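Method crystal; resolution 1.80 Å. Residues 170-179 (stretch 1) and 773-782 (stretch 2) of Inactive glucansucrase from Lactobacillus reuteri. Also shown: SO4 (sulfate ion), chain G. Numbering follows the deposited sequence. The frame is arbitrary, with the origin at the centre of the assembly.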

# COMPACT_ATOMS: atom_id res chain seq x y z
N SER A 170 11.28 10.37 19.81
CA SER A 170 11.45 9.29 20.81
C SER A 170 10.34 9.20 21.86
O SER A 170 9.99 8.10 22.28
CB SER A 170 12.83 9.36 21.49
OG SER A 170 12.94 10.50 22.31
N SER A 171 9.75 10.32 22.27
CA SER A 171 8.65 10.30 23.25
C SER A 171 7.35 9.64 22.72
O SER A 171 6.46 9.36 23.51
CB SER A 171 8.31 11.71 23.76
OG SER A 171 7.89 12.55 22.70
N GLU A 172 7.24 9.43 21.41
CA GLU A 172 6.07 8.75 20.84
C GLU A 172 6.07 7.23 21.12
O GLU A 172 5.03 6.59 21.00
CB GLU A 172 5.99 9.02 19.34
CG GLU A 172 5.79 10.50 19.03
CD GLU A 172 5.67 10.79 17.55
OE1 GLU A 172 6.02 9.91 16.72
OE2 GLU A 172 5.23 11.92 17.20
N LEU A 173 7.24 6.70 21.49
CA LEU A 173 7.43 5.31 21.95
C LEU A 173 7.34 4.29 20.81
O LEU A 173 6.47 3.42 20.81
CB LEU A 173 6.49 4.96 23.10
CG LEU A 173 6.49 5.90 24.32
CD1 LEU A 173 5.41 5.45 25.30
CD2 LEU A 173 7.84 5.94 25.01
N SER A 174 8.24 4.41 19.84
CA SER A 174 8.34 3.43 18.76
C SER A 174 8.82 2.09 19.29
O SER A 174 9.69 2.04 20.15
CB SER A 174 9.31 3.90 17.67
OG SER A 174 9.45 2.91 16.66
N LEU A 175 8.28 1.01 18.74
CA LEU A 175 8.79 -0.32 19.03
C LEU A 175 10.24 -0.52 18.53
O LEU A 175 10.96 -1.37 19.04
CB LEU A 175 7.84 -1.39 18.46
CG LEU A 175 6.39 -1.36 18.96
CD1 LEU A 175 5.51 -2.30 18.13
CD2 LEU A 175 6.31 -1.74 20.42
N GLN A 176 10.67 0.30 17.56
CA GLN A 176 12.07 0.35 17.08
C GLN A 176 13.11 0.59 18.15
O GLN A 176 14.28 0.19 17.97
CB GLN A 176 12.27 1.45 16.03
CG GLN A 176 11.71 1.10 14.66
CD GLN A 176 11.94 2.20 13.61
OE1 GLN A 176 12.17 1.92 12.43
NE2 GLN A 176 11.90 3.46 14.05
N SER A 177 12.71 1.22 19.25
CA SER A 177 13.65 1.58 20.31
C SER A 177 13.94 0.46 21.29
O SER A 177 14.73 0.65 22.22
CB SER A 177 13.10 2.76 21.10
OG SER A 177 12.03 2.31 21.93
N MET A 178 13.29 -0.70 21.13
CA MET A 178 13.39 -1.77 22.13
C MET A 178 14.72 -2.48 21.98
O MET A 178 15.30 -2.48 20.88
CB MET A 178 12.17 -2.71 22.05
CG MET A 178 10.99 -2.05 22.78
SD MET A 178 11.13 -2.16 24.60
CE MET A 178 10.61 -3.85 24.90
N PRO A 179 15.25 -3.04 23.08
CA PRO A 179 16.57 -3.66 23.01
C PRO A 179 16.57 -4.87 22.06
O PRO A 179 15.68 -5.72 22.12
CB PRO A 179 16.86 -4.07 24.46
CG PRO A 179 15.54 -4.17 25.12
CD PRO A 179 14.61 -3.24 24.40
N GLN A 773 -4.63 -0.29 23.65
CA GLN A 773 -3.53 0.39 24.30
C GLN A 773 -2.41 -0.60 24.63
O GLN A 773 -2.68 -1.70 25.13
CB GLN A 773 -4.00 1.10 25.58
CG GLN A 773 -2.91 1.95 26.22
CD GLN A 773 -3.37 2.80 27.39
OE1 GLN A 773 -4.54 2.82 27.75
NE2 GLN A 773 -2.42 3.52 27.99
N ILE A 774 -1.16 -0.20 24.34
CA ILE A 774 0.02 -0.98 24.75
C ILE A 774 1.03 -0.15 25.55
O ILE A 774 0.97 1.09 25.56
CB ILE A 774 0.77 -1.60 23.54
CG1 ILE A 774 1.21 -0.52 22.54
CG2 ILE A 774 -0.13 -2.64 22.87
CD1 ILE A 774 2.18 -1.01 21.49
N HIS A 775 1.93 -0.87 26.21
CA HIS A 775 3.13 -0.31 26.82
C HIS A 775 4.32 -0.64 25.92
O HIS A 775 4.32 -1.68 25.26
CB HIS A 775 3.34 -0.87 28.23
CG HIS A 775 2.40 -0.32 29.25
ND1 HIS A 775 1.06 -0.67 29.29
CD2 HIS A 775 2.59 0.54 30.27
CE1 HIS A 775 0.48 -0.04 30.29
NE2 HIS A 775 1.38 0.71 30.89
N VAL A 776 5.31 0.24 25.89
CA VAL A 776 6.58 -0.01 25.20
C VAL A 776 7.69 0.28 26.20
O VAL A 776 7.77 1.39 26.74
CB VAL A 776 6.74 0.88 23.96
CG1 VAL A 776 8.03 0.54 23.21
CG2 VAL A 776 5.54 0.73 23.03
N ASN A 777 8.52 -0.73 26.49
CA ASN A 777 9.53 -0.69 27.58
C ASN A 777 8.90 -0.20 28.92
O ASN A 777 9.50 0.61 29.63
CB ASN A 777 10.79 0.18 27.21
CG ASN A 777 12.07 -0.30 27.90
OD1 ASN A 777 12.17 -1.43 28.38
ND2 ASN A 777 13.05 0.60 27.99
N GLY A 778 7.70 -0.68 29.25
CA GLY A 778 6.99 -0.25 30.46
C GLY A 778 6.34 1.13 30.45
O GLY A 778 5.78 1.54 31.47
N GLN A 779 6.38 1.84 29.32
CA GLN A 779 5.84 3.20 29.22
C GLN A 779 4.66 3.25 28.26
O GLN A 779 4.59 2.48 27.30
CB GLN A 779 6.91 4.17 28.72
CG GLN A 779 8.11 4.34 29.65
CD GLN A 779 7.78 5.15 30.90
OE1 GLN A 779 7.64 4.61 32.00
NE2 GLN A 779 7.65 6.47 30.73
N THR A 780 3.74 4.17 28.52
CA THR A 780 2.59 4.38 27.65
C THR A 780 2.09 5.82 27.75
O THR A 780 2.60 6.61 28.56
CB THR A 780 1.45 3.38 27.98
OG1 THR A 780 0.47 3.39 26.94
CG2 THR A 780 0.78 3.69 29.33
N TYR A 781 1.09 6.15 26.93
CA TYR A 781 0.31 7.38 27.11
C TYR A 781 -1.12 7.22 26.60
O TYR A 781 -1.36 6.46 25.67
CB TYR A 781 0.98 8.59 26.44
CG TYR A 781 1.43 8.41 25.01
CD1 TYR A 781 0.57 8.70 23.95
CD2 TYR A 781 2.73 8.02 24.72
CE1 TYR A 781 1.00 8.57 22.64
CE2 TYR A 781 3.17 7.89 23.40
CZ TYR A 781 2.30 8.17 22.36
OH TYR A 781 2.73 8.04 21.05
N ALA A 782 -2.05 7.92 27.25
CA ALA A 782 -3.47 7.89 26.90
C ALA A 782 -4.09 9.26 27.05
O ALA A 782 -3.72 10.02 27.96
CB ALA A 782 -4.22 6.89 27.78
S SO4 G . 0.88 -4.12 27.53
O1 SO4 G . 0.27 -2.88 28.04
O2 SO4 G . 1.85 -4.66 28.52
O3 SO4 G . -0.22 -5.08 27.32
O4 SO4 G . 1.59 -3.85 26.26

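What holds the middle of this contact together? Leu173 and Val776 both aim their CA-to-CB bonds toward the opposing stretch, and their CB atoms come within 4.2 Å of each other. Leu175 starts out sideways, but its end turns in, so that CD2 of Leu175 lies 3.7 Å from CG2 of Val776 and 4.3 Å from CD1 of Ile774. Val776 thus meets aliphatic groups of Leu173 and Leu175, and CG of Met178 lies 4.0 Å from CG1 of Val776.

How does Leu173 reach beyond Val776? Its m,t rotamer places CD1 beside the chain that follows the turn, where Leu173 CD1 sits 3.8 Å from Tyr781 CD2 and 3.9 Å from Gln779 CB. One methyl thus touches both a ring and the aliphatic base of a polar side chain, whose end leads away.

What shape does stretch 2 take at this contact? A type I' turn runs from Val776 to Gln779, closed by a pair of backbone hydrogen bonds: Val776 N to Gln779 O at 2.7 Å and Gln779 N to Val776 O at 3.0 Å. Asn777 and Gly778 occupy its corners with positive phi, and Met178 SD packs against Asn777, 3.5 Å from Asn777 CB.

Where does the contact become polar? The hydroxyl of Tyr781 donates a hydrogen bond to the backbone, Tyr781 OH to Glu172 O, at 2.7 Å. It is the only hydrogen bond between the stretches, and the accepting oxygen lies near the plane of the ring, at its edge. The acceptor belongs to the main chain; both carboxylate oxygens of Glu172 are hydrogen-bonded elsewhere in the structure.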